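Local coordinates for putative exported protein (Bacteroides fragilis NCTC 9343, PDB 3IEE) that is of unknown function but, as a putative exported, probably lipid-anchored protein, folds into an elongated, all-helical bundle, at residues 48-53 with 132-137; 169-174 with 215-220; 176-181 with 232-237. All blocks are in the same frame, centred on the assembly; numbering follows the deposited sequence.

Interaction 1: residues 48-53 with 132-137; sequences AVLDYM and VNYQLS. With EDO (1,2-ethanediol), chain C.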
# COMPACT_ATOMS: atom_id res chain seq x y z
N ALA A 48 -3.62 14.53 -6.06
CA ALA A 48 -4.30 15.37 -7.05
C ALA A 48 -5.41 16.23 -6.43
O ALA A 48 -5.56 17.42 -6.80
CB ALA A 48 -4.87 14.51 -8.22
N VAL A 49 -6.19 15.65 -5.50
CA VAL A 49 -7.23 16.40 -4.81
C VAL A 49 -6.57 17.51 -3.98
O VAL A 49 -6.99 18.66 -4.04
CB VAL A 49 -8.16 15.47 -3.96
CG1 VAL A 49 -9.05 16.27 -3.06
CG2 VAL A 49 -8.98 14.52 -4.88
N LEU A 50 -5.53 17.17 -3.21
CA LEU A 50 -4.86 18.15 -2.36
C LEU A 50 -4.16 19.24 -3.19
O LEU A 50 -4.16 20.42 -2.84
CB LEU A 50 -3.85 17.46 -1.44
CG LEU A 50 -4.43 16.55 -0.34
CD1 LEU A 50 -3.23 15.73 0.25
CD2 LEU A 50 -5.16 17.35 0.77
N ASP A 51 -3.55 18.83 -4.29
CA ASP A 51 -2.89 19.78 -5.19
C ASP A 51 -3.90 20.79 -5.76
O ASP A 51 -3.61 21.99 -5.82
CB ASP A 51 -2.22 19.04 -6.34
CG ASP A 51 -0.89 18.40 -5.96
OD1 ASP A 51 -0.29 18.78 -4.96
OD2 ASP A 51 -0.42 17.55 -6.74
N TYR A 52 -5.04 20.29 -6.22
CA TYR A 52 -6.15 21.14 -6.70
C TYR A 52 -6.66 22.06 -5.61
O TYR A 52 -6.85 23.26 -5.83
CB TYR A 52 -7.30 20.31 -7.26
CG TYR A 52 -8.47 21.17 -7.79
CD1 TYR A 52 -8.35 21.91 -8.97
CD2 TYR A 52 -9.63 21.33 -7.05
CE1 TYR A 52 -9.38 22.71 -9.41
CE2 TYR A 52 -10.67 22.10 -7.49
CZ TYR A 52 -10.55 22.82 -8.65
OH TYR A 52 -11.60 23.58 -9.11
N MSE A 53 -6.90 21.53 -4.42
CA MSE A 53 -7.26 22.40 -3.30
C MSE A 53 -6.27 23.55 -3.12
O MSE A 53 -6.69 24.71 -3.04
CB MSE A 53 -7.42 21.59 -1.98
CG MSE A 53 -8.63 20.71 -1.99
SE MSE A 53 -8.73 19.50 -0.50
CE MSE A 53 -9.25 20.76 0.88
N VAL A 132 -6.89 20.21 7.63
CA VAL A 132 -7.59 19.01 8.08
C VAL A 132 -7.49 17.90 7.05
O VAL A 132 -7.31 16.72 7.40
CB VAL A 132 -9.05 19.31 8.32
CG1 VAL A 132 -9.86 18.08 8.43
CG2 VAL A 132 -9.22 20.19 9.61
N ASN A 133 -7.60 18.23 5.78
CA ASN A 133 -7.50 17.20 4.74
C ASN A 133 -6.11 16.64 4.56
O ASN A 133 -5.99 15.46 4.25
CB ASN A 133 -8.10 17.68 3.40
CG ASN A 133 -9.57 17.28 3.23
OD1 ASN A 133 -10.28 17.01 4.19
ND2 ASN A 133 -10.04 17.25 1.98
N TYR A 134 -5.05 17.43 4.80
CA TYR A 134 -3.71 16.85 4.82
C TYR A 134 -3.63 15.77 5.90
O TYR A 134 -3.08 14.69 5.66
CB TYR A 134 -2.61 17.87 5.06
CG TYR A 134 -2.33 18.83 3.92
CD1 TYR A 134 -2.02 18.37 2.62
CD2 TYR A 134 -2.30 20.20 4.18
CE1 TYR A 134 -1.75 19.28 1.60
CE2 TYR A 134 -2.03 21.12 3.16
CZ TYR A 134 -1.75 20.65 1.88
OH TYR A 134 -1.45 21.61 0.93
N GLN A 135 -4.18 16.05 7.08
CA GLN A 135 -4.19 15.08 8.18
C GLN A 135 -5.04 13.83 7.90
O GLN A 135 -4.64 12.73 8.26
CB GLN A 135 -4.66 15.75 9.48
CG GLN A 135 -4.58 14.83 10.72
CD GLN A 135 -3.15 14.35 10.98
OE1 GLN A 135 -2.21 15.14 10.90
NE2 GLN A 135 -2.98 13.06 11.25
N LEU A 136 -6.22 14.00 7.30
CA LEU A 136 -7.06 12.86 6.90
C LEU A 136 -6.36 12.00 5.87
O LEU A 136 -6.46 10.75 5.93
CB LEU A 136 -8.43 13.34 6.35
CG LEU A 136 -9.40 13.89 7.41
CD1 LEU A 136 -10.59 14.55 6.81
CD2 LEU A 136 -9.86 12.71 8.34
N SER A 137 -5.65 12.60 4.92
CA SER A 137 -4.88 11.84 3.95
C SER A 137 -3.84 10.94 4.62
O SER A 137 -3.66 9.75 4.27
CB SER A 137 -4.15 12.79 3.03
OG SER A 137 -3.33 12.04 2.17
C1 EDO C . -2.01 9.97 -0.32
O1 EDO C . -0.64 10.22 -0.71
C2 EDO C . -2.08 9.57 1.16
O2 EDO C . -3.43 9.26 1.55
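The selenium of M53, a selenomethionine, lies 3.6 Å from ND2 of N133, an apolar atom set against a buried amide, and the two side chains cross at about a right angle. The amide is not left to the selenium: its ND2 donates to the carbonyl of F107 and its OD1 accepts from N110, both on helix 87-119, which fixes the rotation of the group, while the bend at chi3 (75°) brings M53 CE beside N133 ND2 and CB. L50 does most of the remaining packing. Both its methyls meet Y134 CD1, L50 CD1 at 3.7 Å; CD1 also touches S137 CB at 4.1 Å, and L50 CD2 also N133 CB at 4.0 Å. The Y134 ring meets this leucine obliquely and carries its hydroxyl to E54, one residue beyond M53. Beside S137, an ethanediol, probably from the crystallisation liquor, donates from O2 to the S137 carbonyl O at 2.8 Å and also bonds to N47. Helices 43-56 and 123-162 run antiparallel here, 170° between segment directions and 10.9 Å between axes, with helix 87-119 touching V49, M53 and L136, and H193 packing on L50 and Y134.

Interaction 2: residues 169-174 with 215-220; sequences KAQIMS and KKLPVV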
# COMPACT_ATOMS: atom_id res chain seq x y z
N LYS A 169 8.79 -23.59 -2.15
CA LYS A 169 8.07 -22.81 -1.13
C LYS A 169 8.87 -21.60 -0.65
O LYS A 169 8.34 -20.51 -0.63
CB LYS A 169 7.72 -23.73 0.03
CG LYS A 169 7.21 -23.05 1.30
CD LYS A 169 6.76 -24.08 2.32
CE LYS A 169 7.88 -24.64 3.14
NZ LYS A 169 7.59 -26.11 3.38
N ALA A 170 10.13 -21.80 -0.24
CA ALA A 170 10.92 -20.65 0.27
C ALA A 170 11.04 -19.52 -0.76
O ALA A 170 10.89 -18.30 -0.43
CB ALA A 170 12.33 -21.08 0.76
N GLN A 171 11.32 -19.89 -2.00
CA GLN A 171 11.49 -18.91 -3.07
C GLN A 171 10.16 -18.18 -3.34
O GLN A 171 10.09 -16.94 -3.39
CB GLN A 171 12.03 -19.59 -4.35
CG GLN A 171 13.47 -20.15 -4.22
CD GLN A 171 13.61 -21.41 -3.41
OE1 GLN A 171 12.62 -22.07 -3.10
NE2 GLN A 171 14.87 -21.82 -3.12
N ILE A 172 9.09 -18.95 -3.47
CA ILE A 172 7.74 -18.38 -3.68
C ILE A 172 7.37 -17.37 -2.56
O ILE A 172 6.93 -16.23 -2.81
CB ILE A 172 6.67 -19.50 -3.82
CG1 ILE A 172 6.93 -20.37 -5.05
CG2 ILE A 172 5.25 -18.89 -3.91
CD1 ILE A 172 6.19 -21.74 -5.03
N MSE A 173 7.59 -17.78 -1.31
CA MSE A 173 7.30 -16.94 -0.17
C MSE A 173 8.14 -15.67 -0.13
O MSE A 173 7.60 -14.56 0.15
CB MSE A 173 7.38 -17.77 1.12
CG MSE A 173 6.24 -18.81 1.20
SE MSE A 173 6.32 -19.84 2.86
CE MSE A 173 5.85 -18.41 4.09
N SER A 174 9.43 -15.78 -0.50
CA SER A 174 10.30 -14.63 -0.59
C SER A 174 9.80 -13.62 -1.62
O SER A 174 9.83 -12.43 -1.36
CB SER A 174 11.75 -14.99 -0.96
OG SER A 174 11.83 -15.48 -2.28
N LYS A 215 19.02 -14.38 -0.67
CA LYS A 215 20.34 -14.72 -1.26
C LYS A 215 21.00 -15.94 -0.59
O LYS A 215 21.89 -16.59 -1.19
CB LYS A 215 21.26 -13.51 -1.20
CG LYS A 215 20.94 -12.38 -2.20
CD LYS A 215 21.83 -11.18 -1.97
CE LYS A 215 21.63 -10.12 -3.00
NZ LYS A 215 22.36 -8.84 -2.64
N LYS A 216 20.56 -16.29 0.62
CA LYS A 216 21.05 -17.48 1.28
C LYS A 216 20.37 -18.75 0.81
O LYS A 216 20.83 -19.83 1.15
CB LYS A 216 20.91 -17.36 2.81
CG LYS A 216 21.60 -16.15 3.35
CD LYS A 216 21.37 -16.01 4.85
CE LYS A 216 21.92 -14.65 5.29
NZ LYS A 216 21.77 -14.49 6.72
N LEU A 217 19.25 -18.65 0.07
CA LEU A 217 18.50 -19.84 -0.23
C LEU A 217 19.30 -20.75 -1.22
O LEU A 217 20.01 -20.22 -2.11
CB LEU A 217 17.11 -19.49 -0.76
CG LEU A 217 16.14 -18.75 0.19
CD1 LEU A 217 14.88 -18.38 -0.57
CD2 LEU A 217 15.90 -19.63 1.43
N PRO A 218 19.15 -22.08 -1.15
CA PRO A 218 19.87 -22.91 -2.06
C PRO A 218 19.27 -22.93 -3.48
O PRO A 218 18.12 -22.57 -3.66
CB PRO A 218 19.76 -24.31 -1.45
CG PRO A 218 18.46 -24.27 -0.80
CD PRO A 218 18.32 -22.90 -0.24
N VAL A 219 20.08 -23.37 -4.44
CA VAL A 219 19.57 -23.81 -5.75
C VAL A 219 18.72 -25.06 -5.56
O VAL A 219 19.15 -26.01 -4.88
CB VAL A 219 20.73 -24.08 -6.71
CG1 VAL A 219 20.29 -24.79 -8.00
CG2 VAL A 219 21.43 -22.75 -6.98
N VAL A 220 17.53 -25.04 -6.16
CA VAL A 220 16.64 -26.20 -6.16
C VAL A 220 16.79 -26.88 -7.54
O VAL A 220 16.47 -26.29 -8.58
CB VAL A 220 15.21 -25.84 -5.85
CG1 VAL A 220 14.36 -27.11 -5.80
CG2 VAL A 220 15.14 -25.10 -4.51
O HOH W 1 17.15 -20.09 -4.45
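Apolar contact joins A170 to L217: the leucine side chain is directed at the helix, and its two methyls, CD1 and CD2, both reach the single methyl of A170, with A170 CB to L217 CD2 at 3.9 Å. Polar contact is centred on the amide of Q171. Q171 bends at chi2 (74°), which turns CD toward the loop, and a water accepts from Q171 NE2 at 3.2 Å and donates to P218 O at 2.8 Å, bridging side chain and loop backbone. V220 lays its CG2 methyl against this polar amide end, 3.6 Å from Q171 NE2, where the two side chains cross obliquely. Within the helix, S174 OG donates to the carbonyl O of Q171 at 2.5 Å, three residues back, with the hydroxyl tilted 19° from the carbonyl plane; the same OG also bonds to Y230 OH. Y230 and M227 of helix 224-247 pack on Q171, and Y230 also touches L217. The arrangement is that of an interhelical connection folded over the start of a neighbouring helix: the link from helix 197-215 to helix 224-247 lies against the first turns of helix 169-189 in an up-down helical bundle.

Interaction 3: residues 176-181 with 232-237; sequences RKMSST and AFLSQV. With EDO (1,2-ethanediol), chain B; EDO (1,2-ethanediol), chain H.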
# COMPACT_ATOMS: atom_id res chain seq x y z
N ARG A 176 6.67 -13.21 -2.66
CA ARG A 176 5.45 -12.61 -2.16
C ARG A 176 5.75 -11.60 -1.06
O ARG A 176 5.21 -10.53 -1.06
CB ARG A 176 4.46 -13.68 -1.69
CG ARG A 176 4.06 -14.66 -2.79
CD ARG A 176 3.25 -15.85 -2.25
NE ARG A 176 1.92 -15.45 -1.69
CZ ARG A 176 0.77 -15.39 -2.37
NH1 ARG A 176 0.72 -15.64 -3.65
NH2 ARG A 176 -0.37 -15.05 -1.76
N LYS A 177 6.70 -11.91 -0.20
CA LYS A 177 7.05 -11.04 0.93
C LYS A 177 7.68 -9.76 0.41
O LYS A 177 7.28 -8.64 0.76
CB LYS A 177 7.98 -11.74 1.90
CG LYS A 177 8.32 -10.89 3.10
CD LYS A 177 7.12 -10.62 3.95
CE LYS A 177 7.50 -9.98 5.31
NZ LYS A 177 7.98 -11.05 6.24
N MSE A 178 8.69 -9.90 -0.44
CA MSE A 178 9.38 -8.71 -0.96
C MSE A 178 8.51 -7.84 -1.86
O MSE A 178 8.62 -6.61 -1.87
CB MSE A 178 10.62 -9.15 -1.68
CG MSE A 178 11.63 -9.65 -0.66
SE MSE A 178 13.44 -9.94 -1.45
CE MSE A 178 13.15 -11.65 -2.01
N SER A 179 7.62 -8.47 -2.60
CA SER A 179 6.69 -7.68 -3.43
C SER A 179 5.79 -6.81 -2.53
O SER A 179 5.51 -5.64 -2.84
CB SER A 179 5.87 -8.63 -4.30
OG SER A 179 6.69 -9.27 -5.26
N SER A 180 5.33 -7.37 -1.42
CA SER A 180 4.54 -6.57 -0.44
C SER A 180 5.36 -5.41 0.15
O SER A 180 4.88 -4.29 0.30
CB SER A 180 4.01 -7.45 0.70
OG SER A 180 3.07 -8.39 0.19
N THR A 181 6.62 -5.67 0.47
CA THR A 181 7.46 -4.66 1.05
C THR A 181 7.70 -3.55 0.03
O THR A 181 7.67 -2.35 0.41
CB THR A 181 8.82 -5.22 1.58
OG1 THR A 181 8.61 -6.40 2.39
CG2 THR A 181 9.54 -4.19 2.46
N ALA A 232 16.54 -13.32 -11.46
CA ALA A 232 16.22 -12.05 -12.13
C ALA A 232 15.40 -11.13 -11.21
O ALA A 232 15.69 -9.93 -11.11
CB ALA A 232 15.45 -12.31 -13.45
N PHE A 233 14.44 -11.72 -10.50
CA PHE A 233 13.63 -10.96 -9.52
C PHE A 233 14.55 -10.38 -8.45
O PHE A 233 14.48 -9.17 -8.16
CB PHE A 233 12.57 -11.85 -8.89
CG PHE A 233 11.82 -11.21 -7.75
CD1 PHE A 233 10.83 -10.26 -8.01
CD2 PHE A 233 12.09 -11.56 -6.42
CE1 PHE A 233 10.15 -9.64 -6.97
CE2 PHE A 233 11.41 -10.97 -5.43
CZ PHE A 233 10.43 -10.02 -5.69
N LEU A 234 15.44 -11.20 -7.89
CA LEU A 234 16.35 -10.72 -6.84
C LEU A 234 17.22 -9.55 -7.31
O LEU A 234 17.48 -8.60 -6.57
CB LEU A 234 17.25 -11.85 -6.34
CG LEU A 234 16.62 -13.01 -5.60
CD1 LEU A 234 17.66 -13.92 -4.95
CD2 LEU A 234 15.63 -12.49 -4.58
N SER A 235 17.72 -9.67 -8.54
CA SER A 235 18.52 -8.60 -9.14
C SER A 235 17.72 -7.31 -9.26
O SER A 235 18.22 -6.21 -8.96
CB SER A 235 19.08 -9.07 -10.50
OG SER A 235 19.92 -8.07 -11.07
N GLN A 236 16.46 -7.44 -9.61
CA GLN A 236 15.57 -6.28 -9.74
C GLN A 236 15.20 -5.65 -8.39
O GLN A 236 15.04 -4.42 -8.28
CB GLN A 236 14.34 -6.69 -10.51
CG GLN A 236 14.75 -6.96 -11.92
CD GLN A 236 13.61 -7.38 -12.78
OE1 GLN A 236 12.61 -6.68 -12.84
NE2 GLN A 236 13.74 -8.52 -13.46
N VAL A 237 15.07 -6.49 -7.39
CA VAL A 237 14.86 -5.98 -6.03
C VAL A 237 16.05 -5.14 -5.60
O VAL A 237 15.91 -4.05 -5.05
CB VAL A 237 14.59 -7.10 -5.01
CG1 VAL A 237 14.54 -6.49 -3.59
CG2 VAL A 237 13.33 -7.89 -5.40
C1 EDO B . 0.98 -12.03 0.19
O1 EDO B . 0.87 -12.37 -1.19
C2 EDO B . -0.08 -12.75 1.02
O2 EDO B . -0.06 -14.19 0.95
C1 EDO H . 0.88 -3.82 0.19
O1 EDO H . 2.00 -3.49 1.05
C2 EDO H . 1.04 -5.18 -0.49
O2 EDO H . 0.86 -6.27 0.45
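Segments 176-181 and 232-237 run nearly parallel, with 26° between their N-to-C directions and 11.7 Å between their axes at closest approach. M178 and V237 have the nearest CA atoms, 7.9 Å apart. M178, a selenomethionine, carries the largest share of the contact from its side, reaching F233, L234 and V237. Its CG is anti to the carbonyl carbon, and the bend at chi3 (-87°) turns CE in between F233 and L234. That methyl lies at the edge of the F233 ring, near its plane, 3.9 Å from CE2, and also meets L234 CD2 at 3.7 Å. The selenium itself faces V237 CG1 at 4.2 Å. The parallel course follows from the up-down connectivity of the helical bundle: helix 197-215 comes between helices 169-189 and 224-247 in sequence, and its Q210 and A214 pack on M178, with A214 also touching L234. F233 approaches from the other helix with CG anti to its backbone N, its ring reaching toward helix 169-189. In the conformer given, S179 OG comes obliquely to the ring, 3.8 Å from F233 CZ, while its hydrogen bond goes to the V175 carbonyl one turn back. One ring face is packed by V237 CG2 of its own helix, and V175, M182 and S268 also touch the phenylalanine. Away from this apolar seam lie two ethanediols, both probably from the crystallisation liquor. R176 donates from NH2 to O2 of one at 2.9 Å, nearly straight at 167° and in the guanidinium plane, with the diol's O1 over one face; its NE forms a salt bridge to E159 of helix 123-162. The other bridges the hydroxyl and carbonyl O of S180, and also bonds to Y30 of helix 17-40.

Overall arrangement
Interaction 1 closes along the chain before the other two open, and it lies across the chain's centre from both, its centre 42 Å from that of interaction 2 and 32 Å from that of interaction 3; it touches neither, the nearest atoms being about 17 Å away, in interaction 3. It joins helices 43-56 and 123-162 within the DUF6845 range. Interactions 2 and 3 fall in the DUF3829-like C-terminal range, have centres 12 Å apart and share helix 169-189; their segments alternate in sequence, the first turns meeting the loop before helix 224-247 and the next turns that helix itself. The chain passes between the two regions through the connection between consecutive helices 123-162 and 169-189.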